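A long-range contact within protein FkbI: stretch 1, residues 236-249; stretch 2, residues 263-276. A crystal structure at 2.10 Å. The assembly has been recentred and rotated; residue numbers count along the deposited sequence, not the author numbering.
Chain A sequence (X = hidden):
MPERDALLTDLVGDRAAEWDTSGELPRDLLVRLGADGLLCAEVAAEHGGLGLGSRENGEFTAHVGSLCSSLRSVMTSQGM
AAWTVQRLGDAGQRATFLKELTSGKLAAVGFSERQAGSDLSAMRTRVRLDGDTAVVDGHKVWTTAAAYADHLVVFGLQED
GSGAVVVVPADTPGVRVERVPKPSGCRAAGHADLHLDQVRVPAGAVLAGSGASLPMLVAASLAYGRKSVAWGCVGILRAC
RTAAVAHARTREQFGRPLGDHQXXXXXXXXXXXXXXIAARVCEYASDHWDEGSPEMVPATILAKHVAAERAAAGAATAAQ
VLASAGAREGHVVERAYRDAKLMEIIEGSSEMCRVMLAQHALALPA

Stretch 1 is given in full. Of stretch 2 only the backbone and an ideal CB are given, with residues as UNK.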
# COMPACT_ATOMS: atom_id res chain seq x y z
N ILE A 236 11.94 0.67 -2.25
CA ILE A 236 12.45 -0.47 -3.00
C ILE A 236 13.70 -0.05 -3.79
O ILE A 236 14.70 -0.77 -3.82
CB ILE A 236 11.38 -1.02 -3.96
CG1 ILE A 236 10.18 -1.52 -3.14
CG2 ILE A 236 11.97 -2.13 -4.82
CD1 ILE A 236 9.01 -2.06 -3.97
N LEU A 237 13.64 1.13 -4.40
CA LEU A 237 14.79 1.63 -5.16
C LEU A 237 15.97 1.86 -4.23
O LEU A 237 17.11 1.61 -4.60
CB LEU A 237 14.42 2.92 -5.90
CG LEU A 237 13.58 2.68 -7.17
CD1 LEU A 237 12.84 3.94 -7.57
CD2 LEU A 237 14.49 2.19 -8.30
N ARG A 238 15.70 2.34 -3.01
CA ARG A 238 16.77 2.55 -2.03
C ARG A 238 17.46 1.23 -1.72
O ARG A 238 18.69 1.14 -1.72
CB ARG A 238 16.23 3.12 -0.71
CG ARG A 238 15.86 4.59 -0.71
CD ARG A 238 15.44 5.04 0.71
NE ARG A 238 14.98 6.43 0.74
CZ ARG A 238 14.50 7.04 1.82
NH1 ARG A 238 14.41 6.39 2.98
NH2 ARG A 238 14.10 8.30 1.75
N ALA A 239 16.66 0.20 -1.45
CA ALA A 239 17.22 -1.12 -1.14
C ALA A 239 18.02 -1.69 -2.31
O ALA A 239 19.08 -2.29 -2.12
CB ALA A 239 16.11 -2.09 -0.74
N CYS A 240 17.49 -1.51 -3.52
CA CYS A 240 18.17 -2.02 -4.70
C CYS A 240 19.47 -1.26 -4.98
O CYS A 240 20.49 -1.87 -5.29
CB CYS A 240 17.26 -1.95 -5.92
SG CYS A 240 15.88 -3.10 -5.83
N ARG A 241 19.42 0.06 -4.86
CA ARG A 241 20.62 0.87 -5.10
C ARG A 241 21.71 0.55 -4.07
O ARG A 241 22.87 0.36 -4.43
CB ARG A 241 20.28 2.37 -5.05
CG ARG A 241 21.46 3.30 -5.36
CD ARG A 241 22.15 3.80 -4.10
NE ARG A 241 21.24 4.63 -3.31
CZ ARG A 241 21.52 5.16 -2.13
NH1 ARG A 241 22.71 4.97 -1.56
NH2 ARG A 241 20.60 5.89 -1.50
N THR A 242 21.33 0.45 -2.80
CA THR A 242 22.30 0.16 -1.75
C THR A 242 22.89 -1.25 -1.84
O THR A 242 24.06 -1.45 -1.54
CB THR A 242 21.71 0.38 -0.35
OG1 THR A 242 20.54 -0.43 -0.19
CG2 THR A 242 21.34 1.84 -0.17
N ALA A 243 22.08 -2.22 -2.24
CA ALA A 243 22.56 -3.60 -2.37
C ALA A 243 23.49 -3.72 -3.58
O ALA A 243 24.51 -4.40 -3.51
CB ALA A 243 21.37 -4.56 -2.52
N ALA A 244 23.13 -3.05 -4.68
CA ALA A 244 23.95 -3.10 -5.88
C ALA A 244 25.29 -2.41 -5.64
O ALA A 244 26.33 -2.95 -6.01
CB ALA A 244 23.21 -2.42 -7.04
N VAL A 245 25.27 -1.24 -5.03
CA VAL A 245 26.52 -0.54 -4.76
C VAL A 245 27.40 -1.37 -3.82
O VAL A 245 28.60 -1.50 -4.04
CB VAL A 245 26.27 0.86 -4.15
CG1 VAL A 245 25.54 1.74 -5.15
CG2 VAL A 245 25.45 0.74 -2.89
N ALA A 246 26.79 -1.95 -2.78
CA ALA A 246 27.56 -2.76 -1.83
C ALA A 246 28.26 -3.90 -2.56
O ALA A 246 29.43 -4.19 -2.29
CB ALA A 246 26.64 -3.31 -0.75
N HIS A 247 27.56 -4.55 -3.48
CA HIS A 247 28.13 -5.66 -4.23
C HIS A 247 29.20 -5.15 -5.21
O HIS A 247 30.25 -5.76 -5.38
CB HIS A 247 27.03 -6.40 -5.00
CG HIS A 247 27.46 -7.71 -5.58
ND1 HIS A 247 27.86 -8.78 -4.80
CD2 HIS A 247 27.51 -8.15 -6.87
CE1 HIS A 247 28.13 -9.82 -5.58
NE2 HIS A 247 27.92 -9.46 -6.84
N ALA A 248 28.91 -4.01 -5.84
CA ALA A 248 29.80 -3.39 -6.82
C ALA A 248 31.14 -2.87 -6.30
O ALA A 248 32.11 -2.82 -7.05
CB ALA A 248 29.06 -2.27 -7.54
N ARG A 249 31.21 -2.46 -5.03
CA ARG A 249 32.49 -1.97 -4.54
C ARG A 249 33.26 -2.99 -3.72
O ARG A 249 34.35 -2.70 -3.24
CB ARG A 249 32.32 -0.65 -3.76
CG ARG A 249 31.43 -0.68 -2.54
CD ARG A 249 31.19 0.74 -2.03
NE ARG A 249 30.22 0.74 -0.94
CZ ARG A 249 29.54 1.81 -0.53
NH1 ARG A 249 29.72 3.00 -1.11
NH2 ARG A 249 28.65 1.68 0.45
N UNK A 263 30.27 -0.83 -17.59
CA UNK A 263 28.92 -1.31 -17.78
C UNK A 263 28.20 -1.43 -16.44
O UNK A 263 27.02 -1.10 -16.33
CB UNK A 263 28.93 -2.66 -18.51
N UNK A 264 28.92 -1.88 -15.41
CA UNK A 264 28.34 -2.01 -14.07
C UNK A 264 28.15 -0.61 -13.50
O UNK A 264 27.14 -0.33 -12.85
CB UNK A 264 29.22 -2.86 -13.16
N UNK A 265 29.11 0.27 -13.75
CA UNK A 265 29.00 1.64 -13.29
C UNK A 265 27.70 2.21 -13.86
O UNK A 265 26.95 2.89 -13.17
CB UNK A 265 30.21 2.47 -13.71
N UNK A 266 27.45 1.90 -15.13
CA UNK A 266 26.25 2.37 -15.80
C UNK A 266 24.98 1.93 -15.11
O UNK A 266 24.03 2.70 -14.99
CB UNK A 266 26.24 1.88 -17.25
N UNK A 267 24.96 0.68 -14.65
CA UNK A 267 23.80 0.15 -13.94
C UNK A 267 23.64 0.89 -12.61
O UNK A 267 22.52 1.18 -12.19
CB UNK A 267 23.94 -1.36 -13.71
N UNK A 268 24.75 1.17 -11.96
CA UNK A 268 24.71 1.87 -10.68
C UNK A 268 24.16 3.28 -10.88
O UNK A 268 23.36 3.77 -10.08
CB UNK A 268 26.10 1.92 -10.04
N UNK A 269 24.58 3.92 -11.97
CA UNK A 269 24.12 5.26 -12.29
C UNK A 269 22.61 5.25 -12.57
O UNK A 269 21.88 6.16 -12.14
CB UNK A 269 24.89 5.81 -13.49
N UNK A 270 22.15 4.23 -13.28
CA UNK A 270 20.73 4.14 -13.60
C UNK A 270 19.91 3.86 -12.33
O UNK A 270 18.80 4.35 -12.19
CB UNK A 270 20.49 3.05 -14.65
N UNK A 271 20.48 3.09 -11.41
CA UNK A 271 19.77 2.80 -10.16
C UNK A 271 19.67 4.05 -9.30
O UNK A 271 18.62 4.34 -8.71
CB UNK A 271 20.47 1.68 -9.39
N UNK A 272 20.77 4.79 -9.23
CA UNK A 272 20.81 6.02 -8.45
C UNK A 272 19.85 7.03 -9.04
O UNK A 272 19.10 7.69 -8.32
CB UNK A 272 22.23 6.59 -8.40
N UNK A 273 19.88 7.16 -10.37
CA UNK A 273 19.03 8.09 -11.10
C UNK A 273 17.55 7.76 -10.93
O UNK A 273 16.72 8.65 -10.77
CB UNK A 273 19.40 8.08 -12.58
N UNK A 274 17.22 6.47 -10.97
CA UNK A 274 15.84 6.03 -10.81
C UNK A 274 15.36 6.40 -9.41
O UNK A 274 14.27 6.94 -9.25
CB UNK A 274 15.71 4.52 -11.05
N UNK A 275 16.18 6.10 -8.41
CA UNK A 275 15.85 6.41 -7.03
C UNK A 275 15.59 7.90 -6.84
O UNK A 275 14.66 8.29 -6.15
CB UNK A 275 16.98 5.95 -6.10
N UNK A 276 16.43 8.73 -7.46
CA UNK A 276 16.30 10.18 -7.35
C UNK A 276 15.02 10.67 -8.02
O UNK A 276 14.32 11.54 -7.48
CB UNK A 276 17.52 10.87 -7.97

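The two helices run nearly antiparallel, with 158° between their directions and axes 9.1 Å apart at closest approach. The spacing narrows along stretch 2: CA of 264 lies 7.5 Å from CA of Ala 248, whereas CA of 275 lies 5.2 Å from CA of Leu 237.

Position 263 is out of reach of stretch 1, so the contact sets no preference; it is Leu 263. At 264 the CB points toward stretch 1, yet no atom there comes within 5.5 Å of it. The methyl of Ala 248 offers an apolar surface that a branched or longer aliphatic chain could meet. The residue is Val 264, whose CG1 comes 4.2 Å from Ala 248 CB.

Position 265 points away and 266 is out of reach, so both could take many residues; the helical phi/psi of 266, -58/-41, does not demand glycine. They are Ala 265 and Gly 266. Position 267 points sideways, with nothing of stretch 1 nearby, and polar or apolar chains would do; it is His 267.

At 268 the CB points sideways, 4.9 Å from Val 245 CG1, with Ala 248 farther along. A long aliphatic side chain, such as leucine, isoleucine or methionine, could cover both. Ile 268 does so with its two branches: CG2 packs 3.8 Å from Val 245 CG1, while CD1 reaches to 3.5 Å from Ala 248 CB.

Positions 269 and 270 lie beyond reach, and small or polar residues are equally acceptable; they are Ala 269 and Asp 270.

Position 271 points toward stretch 1, its CB 4.4 Å from Arg 241 CA and 5.5 Å from Ala 244 CB. The small alanine leaves room for a medium aliphatic chain, leucine or methionine for example. Leu 271 fills it, with CD1 3.4 Å from Ala 244 CB and CD2 4.1 Å from Cys 240 CB.

At 272 the CB points sideways, 4.5 Å from Arg 241 CG. A long or aromatic chain could lie against the arginine, and an acid could answer its charge. Trp 272 extends its ring so that CE3 lies over one face of the guanidinium, 3.8 Å from Arg 241 NE; that nitrogen sits at the edge of the indole.

Position 273 is out of reach, so the contact sets no preference among helix-compatible residues; it is Thr 273. Position 274 points toward stretch 1, with its CB already 3.8 Å from Leu 237 CD2. A small apolar residue suits this close approach, and Ala 274 makes the contact with its methyl.

At 275 the CB points sideways, 4.0 Å from Leu 237 CB, but Arg 241 and Arg 238 bring positive charge nearby, favouring an acid with reach. Glu 275, with chi1 and chi2 both t, receives two nearly linear hydrogen bonds in a salt bridge: Arg 241 NE to Glu 275 OE1, 2.7 Å, and Arg 241 NH2 to Glu 275 OE2, 2.9 Å. A water accepts from Arg 238 NE and donates to Glu 275 OE2, linking the second arginine.

Position 276 points away, where a polar residue is suitable; it is Gln 276.

Stretch 2 263-276: LVAGHIADLWTAEQ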
# COMPACT_ATOMS: atom_id res chain seq x y z
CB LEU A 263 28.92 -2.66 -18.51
CG LEU A 263 29.12 -2.59 -20.03
CD1 LEU A 263 29.09 -3.99 -20.62
CD2 LEU A 263 28.01 -1.74 -20.65
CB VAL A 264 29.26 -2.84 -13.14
CG1 VAL A 264 28.72 -2.82 -11.71
CG2 VAL A 264 29.35 -4.28 -13.65
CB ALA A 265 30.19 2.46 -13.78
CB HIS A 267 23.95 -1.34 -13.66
CG HIS A 267 23.81 -2.19 -14.88
ND1 HIS A 267 22.84 -1.98 -15.83
CD2 HIS A 267 24.50 -3.29 -15.29
CE1 HIS A 267 22.93 -2.90 -16.77
NE2 HIS A 267 23.94 -3.71 -16.47
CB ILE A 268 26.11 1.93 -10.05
CG1 ILE A 268 26.59 0.51 -9.74
CG2 ILE A 268 26.08 2.74 -8.76
CD1 ILE A 268 28.09 0.37 -9.64
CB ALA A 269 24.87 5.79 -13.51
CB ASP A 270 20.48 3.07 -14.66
CG ASP A 270 21.18 3.38 -15.98
OD1 ASP A 270 21.41 4.57 -16.27
OD2 ASP A 270 21.50 2.45 -16.74
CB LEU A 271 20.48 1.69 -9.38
CG LEU A 271 20.09 0.25 -9.73
CD1 LEU A 271 21.04 -0.73 -9.05
CD2 LEU A 271 18.65 -0.01 -9.27
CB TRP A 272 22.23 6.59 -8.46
CG TRP A 272 22.30 7.98 -7.92
CD1 TRP A 272 22.58 9.12 -8.63
CD2 TRP A 272 22.09 8.39 -6.57
NE1 TRP A 272 22.54 10.21 -7.80
CE2 TRP A 272 22.24 9.80 -6.53
CE3 TRP A 272 21.77 7.71 -5.39
CZ2 TRP A 272 22.10 10.53 -5.35
CZ3 TRP A 272 21.63 8.45 -4.21
CH2 TRP A 272 21.79 9.84 -4.21
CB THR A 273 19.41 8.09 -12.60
OG1 THR A 273 20.74 8.60 -12.74
CG2 THR A 273 18.46 8.94 -13.41
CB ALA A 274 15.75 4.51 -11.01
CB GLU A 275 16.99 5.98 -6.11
CG GLU A 275 16.72 6.25 -4.63
CD GLU A 275 17.91 5.94 -3.76
OE1 GLU A 275 18.75 5.12 -4.18
OE2 GLU A 275 18.02 6.49 -2.65
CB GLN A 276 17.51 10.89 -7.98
CG GLN A 276 18.83 10.64 -7.27
CD GLN A 276 18.71 10.74 -5.76
OE1 GLN A 276 18.56 9.73 -5.08
NE2 GLN A 276 18.74 11.96 -5.24
O HOH W 1 16.04 7.86 -1.65
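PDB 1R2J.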